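Local coordinates for DUF5636 domain-containing protein (Legionella pneumophila subsp. pneumophila str. Philadelphia 1, PDB 4RD8) that is of unknown function but folds as a compact all-helical monomer belonging to the DUF5636 family, at residues Met107-Leu116 with Tyr162-Ser171. The protein carries 3 engineered substitutions. Residues are numbered along the deposited sequence; the frame is centred on the assembly and turned at random.
Sequences MFLVSSGFML and YKKLGHQDSS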
HETATM    1  N   MSE A 107     -12.068  -3.409  -8.504  1.00 19.76           N
HETATM    2  CA  MSE A 107     -11.126  -2.861  -9.482  1.00 19.83           C
HETATM    3  C   MSE A 107     -11.638  -1.556 -10.098  1.00 19.33           C
HETATM    4  O   MSE A 107     -10.855  -0.668 -10.420  1.00 18.04           O
HETATM    5  CB  MSE A 107     -10.758  -3.909 -10.538  1.00 24.06           C
HETATM    6  CG  MSE A 107      -9.916  -5.039  -9.961  1.00 27.77           C
HETATM    7 SE   MSE A 107      -8.228  -4.435  -9.135  0.58 33.72          SE
HETATM    8  CE  MSE A 107      -7.083  -5.350 -10.419  1.00 43.27           C
ATOM      9  N   PHE A 108     -12.954  -1.421 -10.215  1.00 16.25           N
ATOM     10  CA  PHE A 108     -13.526  -0.147 -10.654  1.00 15.95           C
ATOM     11  C   PHE A 108     -13.163   0.967  -9.663  1.00 15.91           C
ATOM     12  O   PHE A 108     -12.775   2.079 -10.052  1.00 17.72           O
ATOM     13  CB  PHE A 108     -15.051  -0.250 -10.819  1.00 17.08           C
ATOM     14  CG  PHE A 108     -15.714   1.089 -11.038  1.00 16.77           C
ATOM     15  CD1 PHE A 108     -15.739   1.667 -12.295  1.00 23.18           C
ATOM     16  CD2 PHE A 108     -16.274   1.784  -9.971  1.00 14.93           C
ATOM     17  CE1 PHE A 108     -16.333   2.910 -12.497  1.00 24.19           C
ATOM     18  CE2 PHE A 108     -16.875   3.030 -10.174  1.00 17.17           C
ATOM     19  CZ  PHE A 108     -16.900   3.589 -11.434  1.00 18.55           C
ATOM     20  N   LEU A 109     -13.286   0.685  -8.371  1.00 15.54           N
ATOM     21  CA  LEU A 109     -12.981   1.715  -7.377  1.00 14.70           C
ATOM     22  C   LEU A 109     -11.484   2.030  -7.348  1.00 14.84           C
ATOM     23  O   LEU A 109     -11.096   3.182  -7.143  1.00 14.86           O
ATOM     24  CB  LEU A 109     -13.474   1.286  -5.991  1.00 14.17           C
ATOM     25  CG  LEU A 109     -15.007   1.238  -5.948  1.00 14.81           C
ATOM     26  CD1 LEU A 109     -15.484   0.609  -4.629  1.00 17.30           C
ATOM     27  CD2 LEU A 109     -15.580   2.662  -6.086  1.00 17.69           C
ATOM     28  N   VAL A 110     -10.649   1.005  -7.542  1.00 15.18           N
ATOM     29  CA  VAL A 110      -9.198   1.228  -7.640  1.00 16.69           C
ATOM     30  C   VAL A 110      -8.917   2.156  -8.825  1.00 16.23           C
ATOM     31  O   VAL A 110      -8.170   3.138  -8.710  1.00 15.48           O
ATOM     32  CB  VAL A 110      -8.424  -0.107  -7.818  1.00 15.68           C
ATOM     33  CG1 VAL A 110      -6.949   0.159  -8.220  1.00 15.15           C
ATOM     34  CG2 VAL A 110      -8.476  -0.915  -6.526  1.00 17.85           C
ATOM     35  N   SER A 111      -9.533   1.843  -9.961  1.00 16.65           N
ATOM     36  CA  SER A 111      -9.322   2.635 -11.170  0.66 17.95           C
ATOM     37  C   SER A 111      -9.815   4.062 -10.996  1.00 17.74           C
ATOM     38  O   SER A 111      -9.429   4.950 -11.758  1.00 17.26           O
ATOM     39  CB  SER A 111     -10.017   2.007 -12.380  0.66 18.14           C
ATOM     40  OG  SER A 111     -11.407   2.292 -12.374  0.66 18.74           O
ATOM     41  N   SER A 112     -10.673   4.275 -10.005  1.00 15.35           N
ATOM     42  CA  SER A 112     -11.226   5.594  -9.741  1.00 16.18           C
ATOM     43  C   SER A 112     -10.437   6.360  -8.686  1.00 16.95           C
ATOM     44  O   SER A 112     -10.769   7.507  -8.386  1.00 16.24           O
ATOM     45  CB  SER A 112     -12.696   5.495  -9.307  1.00 17.08           C
ATOM     46  OG  SER A 112     -13.452   4.796 -10.293  1.00 19.63           O
ATOM     47  N   GLY A 113      -9.406   5.728  -8.117  1.00 16.06           N
ATOM     48  CA  GLY A 113      -8.539   6.409  -7.165  1.00 16.96           C
ATOM     49  C   GLY A 113      -8.823   6.189  -5.684  1.00 18.91           C
ATOM     50  O   GLY A 113      -8.200   6.827  -4.833  1.00 17.71           O
ATOM     51  N   PHE A 114      -9.759   5.298  -5.364  1.00 17.41           N
ATOM     52  CA  PHE A 114     -10.081   5.012  -3.968  1.00 14.98           C
ATOM     53  C   PHE A 114      -9.200   3.918  -3.376  1.00 16.09           C
ATOM     54  O   PHE A 114      -8.951   2.891  -4.019  1.00 16.40           O
ATOM     55  CB  PHE A 114     -11.550   4.573  -3.830  1.00 16.19           C
ATOM     56  CG  PHE A 114     -12.539   5.656  -4.144  1.00 15.74           C
ATOM     57  CD1 PHE A 114     -12.949   6.547  -3.161  1.00 19.07           C
ATOM     58  CD2 PHE A 114     -13.057   5.791  -5.425  1.00 16.15           C
ATOM     59  CE1 PHE A 114     -13.868   7.547  -3.440  1.00 18.10           C
ATOM     60  CE2 PHE A 114     -13.971   6.802  -5.713  1.00 17.72           C
ATOM     61  CZ  PHE A 114     -14.379   7.682  -4.714  1.00 17.57           C
HETATM   62  N   MSE A 115      -8.746   4.142  -2.140  1.00 17.06           N
HETATM   63  CA  MSE A 115      -8.131   3.085  -1.335  1.00 20.25           C
HETATM   64  C   MSE A 115      -9.228   2.408  -0.531  1.00 19.23           C
HETATM   65  O   MSE A 115     -10.128   3.072  -0.022  1.00 22.97           O
HETATM   66  CB  MSE A 115      -7.091   3.680  -0.372  1.00 18.08           C
HETATM   67  CG  MSE A 115      -6.494   2.656   0.615  1.00 16.36           C
HETATM   68 SE   MSE A 115      -5.557   1.201  -0.239  0.60 27.58          SE
HETATM   69  CE  MSE A 115      -4.348   2.242  -1.328  1.00 21.94           C
ATOM     70  N   LEU A 116      -9.166   1.082  -0.429  1.00 16.74           N
ATOM     71  CA  LEU A 116     -10.138   0.346   0.363  1.00 17.11           C
ATOM     72  C   LEU A 116      -9.466  -0.500   1.431  1.00 19.02           C
ATOM     73  O   LEU A 116      -8.273  -0.796   1.337  1.00 19.54           O
ATOM     74  CB  LEU A 116     -10.946  -0.571  -0.558  1.00 19.29           C
ATOM     75  CG  LEU A 116     -11.771   0.175  -1.612  1.00 25.65           C
ATOM     76  CD1 LEU A 116     -11.033   0.211  -2.922  1.00 25.56           C
ATOM     77  CD2 LEU A 116     -13.128  -0.492  -1.777  1.00 28.46           C
ATOM     78  N   TYR A 162      -1.326   3.744  -9.396  1.00 17.50           N
ATOM     79  CA  TYR A 162      -2.409   3.027  -8.712  1.00 16.63           C
ATOM     80  C   TYR A 162      -3.653   2.805  -9.569  1.00 17.93           C
ATOM     81  O   TYR A 162      -4.139   1.687  -9.684  1.00 17.41           O
ATOM     82  CB  TYR A 162      -2.787   3.773  -7.438  1.00 16.90           C
ATOM     83  CG  TYR A 162      -3.861   3.109  -6.592  1.00 16.60           C
ATOM     84  CD1 TYR A 162      -3.539   2.094  -5.699  1.00 17.88           C
ATOM     85  CD2 TYR A 162      -5.172   3.531  -6.652  1.00 16.08           C
ATOM     86  CE1 TYR A 162      -4.517   1.509  -4.890  1.00 14.64           C
ATOM     87  CE2 TYR A 162      -6.163   2.946  -5.855  1.00 18.11           C
ATOM     88  CZ  TYR A 162      -5.819   1.932  -4.975  1.00 16.20           C
ATOM     89  OH  TYR A 162      -6.806   1.369  -4.183  1.00 18.13           O
ATOM     90  N   LYS A 163      -4.178   3.863 -10.176  1.00 15.57           N
ATOM     91  CA  LYS A 163      -5.403   3.725 -10.969  1.00 17.04           C
ATOM     92  C   LYS A 163      -5.245   2.749 -12.105  1.00 18.57           C
ATOM     93  O   LYS A 163      -6.196   2.062 -12.467  1.00 18.88           O
ATOM     94  CB  LYS A 163      -5.888   5.077 -11.517  1.00 16.61           C
ATOM     95  CG  LYS A 163      -6.367   6.055 -10.441  1.00 17.43           C
ATOM     96  CD  LYS A 163      -6.896   7.334 -11.099  1.00 20.04           C
ATOM     97  CE  LYS A 163      -7.488   8.294 -10.098  1.00 22.35           C
ATOM     98  NZ  LYS A 163      -7.960   9.529 -10.799  1.00 26.68           N
ATOM     99  N   LYS A 164      -4.043   2.674 -12.663  1.00 15.81           N
ATOM    100  CA  LYS A 164      -3.821   1.800 -13.799  1.00 16.27           C
ATOM    101  C   LYS A 164      -3.833   0.341 -13.394  1.00 18.37           C
ATOM    102  O   LYS A 164      -4.034  -0.527 -14.242  1.00 18.83           O
ATOM    103  CB  LYS A 164      -2.540   2.191 -14.562  1.00 19.88           C
ATOM    104  CG  LYS A 164      -2.588   3.651 -15.013  1.00 22.82           C
ATOM    105  CD  LYS A 164      -1.498   4.040 -16.014  1.00 25.93           C
ATOM    106  CE  LYS A 164      -1.625   5.518 -16.382  1.00 27.88           C
ATOM    107  NZ  LYS A 164      -0.655   5.969 -17.432  1.00 34.14           N
ATOM    108  N   LEU A 165      -3.661   0.080 -12.101  1.00 18.62           N
ATOM    109  CA  LEU A 165      -3.743  -1.284 -11.576  1.00 17.95           C
ATOM    110  C   LEU A 165      -5.169  -1.818 -11.626  1.00 20.77           C
ATOM    111  O   LEU A 165      -5.392  -3.029 -11.535  1.00 23.00           O
ATOM    112  CB  LEU A 165      -3.199  -1.373 -10.144  1.00 18.32           C
ATOM    113  CG  LEU A 165      -1.730  -0.994  -9.972  1.00 21.72           C
ATOM    114  CD1 LEU A 165      -1.325  -1.100  -8.487  1.00 22.08           C
ATOM    115  CD2 LEU A 165      -0.831  -1.879 -10.845  1.00 22.09           C
ATOM    116  N   GLY A 166      -6.136  -0.920 -11.791  1.00 18.24           N
ATOM    117  CA  GLY A 166      -7.523  -1.319 -11.936  1.00 19.07           C
ATOM    118  C   GLY A 166      -7.994  -1.350 -13.381  1.00 21.10           C
ATOM    119  O   GLY A 166      -9.152  -1.646 -13.662  1.00 21.52           O
ATOM    120  N   HIS A 167      -7.106  -1.000 -14.304  1.00 19.03           N
ATOM    121  CA  HIS A 167      -7.439  -1.013 -15.718  1.00 23.03           C
ATOM    122  C   HIS A 167      -7.268  -2.431 -16.228  1.00 23.14           C
ATOM    123  O   HIS A 167      -6.354  -3.142 -15.808  1.00 21.60           O
ATOM    124  CB  HIS A 167      -6.515  -0.078 -16.504  1.00 21.95           C
ATOM    125  CG  HIS A 167      -6.981   0.203 -17.888  1.00 26.87           C
ATOM    126  ND1 HIS A 167      -6.828  -0.688 -18.935  1.00 25.70           N
ATOM    127  CD2 HIS A 167      -7.600   1.294 -18.426  1.00 28.73           C
ATOM    128  CE1 HIS A 167      -7.328  -0.165 -20.039  1.00 27.51           C
ATOM    129  NE2 HIS A 167      -7.798   1.034 -19.756  1.00 28.77           N
ATOM    130  N   GLN A 168      -8.119  -2.844 -17.155  1.00 23.53           N
ATOM    131  CA  GLN A 168      -8.011  -4.208 -17.652  1.00 27.66           C
ATOM    132  C   GLN A 168      -6.680  -4.517 -18.345  1.00 25.28           C
ATOM    133  O   GLN A 168      -6.295  -5.685 -18.441  1.00 26.08           O
ATOM    134  CB  GLN A 168      -9.191  -4.553 -18.553  1.00 33.29           C
ATOM    135  CG  GLN A 168      -9.686  -5.952 -18.327  1.00 41.29           C
ATOM    136  CD  GLN A 168     -10.971  -6.209 -19.043  1.00 42.23           C
ATOM    137  OE1 GLN A 168     -12.046  -6.209 -18.440  1.00 48.11           O
ATOM    138  NE2 GLN A 168     -10.877  -6.416 -20.343  1.00 32.04           N
ATOM    139  N   ASP A 169      -5.984  -3.482 -18.819  1.00 20.78           N
ATOM    140  CA  ASP A 169      -4.660  -3.655 -19.426  1.00 22.42           C
ATOM    141  C   ASP A 169      -3.625  -4.178 -18.439  1.00 22.88           C
ATOM    142  O   ASP A 169      -2.559  -4.642 -18.847  1.00 26.45           O
ATOM    143  CB  ASP A 169      -4.137  -2.330 -19.997  1.00 24.04           C
ATOM    144  CG  ASP A 169      -4.775  -1.958 -21.313  1.00 31.70           C
ATOM    145  OD1 ASP A 169      -5.486  -2.795 -21.909  1.00 26.62           O
ATOM    146  OD2 ASP A 169      -4.539  -0.817 -21.763  1.00 29.20           O
ATOM    147  N   SER A 170      -3.920  -4.095 -17.145  1.00 20.95           N
ATOM    148  CA  SER A 170      -3.002  -4.650 -16.148  1.00 20.97           C
ATOM    149  C   SER A 170      -3.490  -5.994 -15.594  1.00 25.12           C
ATOM    150  O   SER A 170      -3.068  -6.429 -14.517  1.00 23.25           O
ATOM    151  CB  SER A 170      -2.719  -3.643 -15.020  1.00 24.53           C
ATOM    152  OG  SER A 170      -3.893  -3.355 -14.294  1.00 30.34           O
ATOM    153  N   SER A 171      -4.378  -6.646 -16.344  1.00 22.10           N
ATOM    154  CA  SER A 171      -4.864  -7.988 -16.015  1.00 24.96           C
ATOM    155  C   SER A 171      -4.806  -8.915 -17.224  1.00 25.79           C
ATOM    156  O   SER A 171      -5.821  -9.482 -17.612  1.00 24.05           O
ATOM    157  CB  SER A 171      -6.299  -7.929 -15.462  1.00 27.51           C
ATOM    158  OG  SER A 171      -6.314  -7.340 -14.164  1.00 34.63           O
TER
HETATM  159  O   HOH W   1      -7.837  -0.524  -2.382  1.00 35.15           O
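Tyr162 reaches into the turn that ends helix 103-111 and donates a hydrogen bond to Phe114 O, 2.6 Å from Tyr162 OH. That turn is a Schellman motif: Gly113, at positive phi, sends its N-H back to Val110 O, and Phe114 N returns to Leu109 O. The hydroxyl comes in tilted 25° from the carbonyl plane, while Phe114 O lies at the ring edge, near its plane. A water that accepts from Leu116 N donates to Tyr162 OH at 2.8 Å, so the phenol oxygen donates one hydrogen bond and accepts another. Over one ring face, offset toward the rim, sits Val110 CG1, in CH-pi contact 4.0 Å from the ring centroid. A chi1 of 168° places this methyl anti to the backbone N and leaves CG2 3.7 Å from Tyr162 OH. Selenomethionine Met115, bent at both chi2 and chi3, curls its methyl CE back to 3.6 Å from Tyr162 CE1, obliquely to the ring.

Beyond the ring the backbones close up. Ser111 CA directs its hydrogen at Lys163 O, 3.4 Å from that carbon, with 155° at the hydrogen. Gly166, with no side chain, lies against the last helical turn, its CA 3.7 Å from Met107 O. Selenomethionine Met107, also bent, brings its methyl CE to 3.1 Å from Leu165 O. Further out, Trp135 of helix 130-144 meets the Tyr162 ring edge-to-face, and Trp180 of helix 179-184 touches both Val110 and Tyr162, so the joint between the end of helix 103-111 and the loop after helix 157-162 borders two further helices. Lys163 lies along the helix end with its chain extended past CG, CE resting on Gly113 CA and NZ forming a salt bridge with Asp159 OD1.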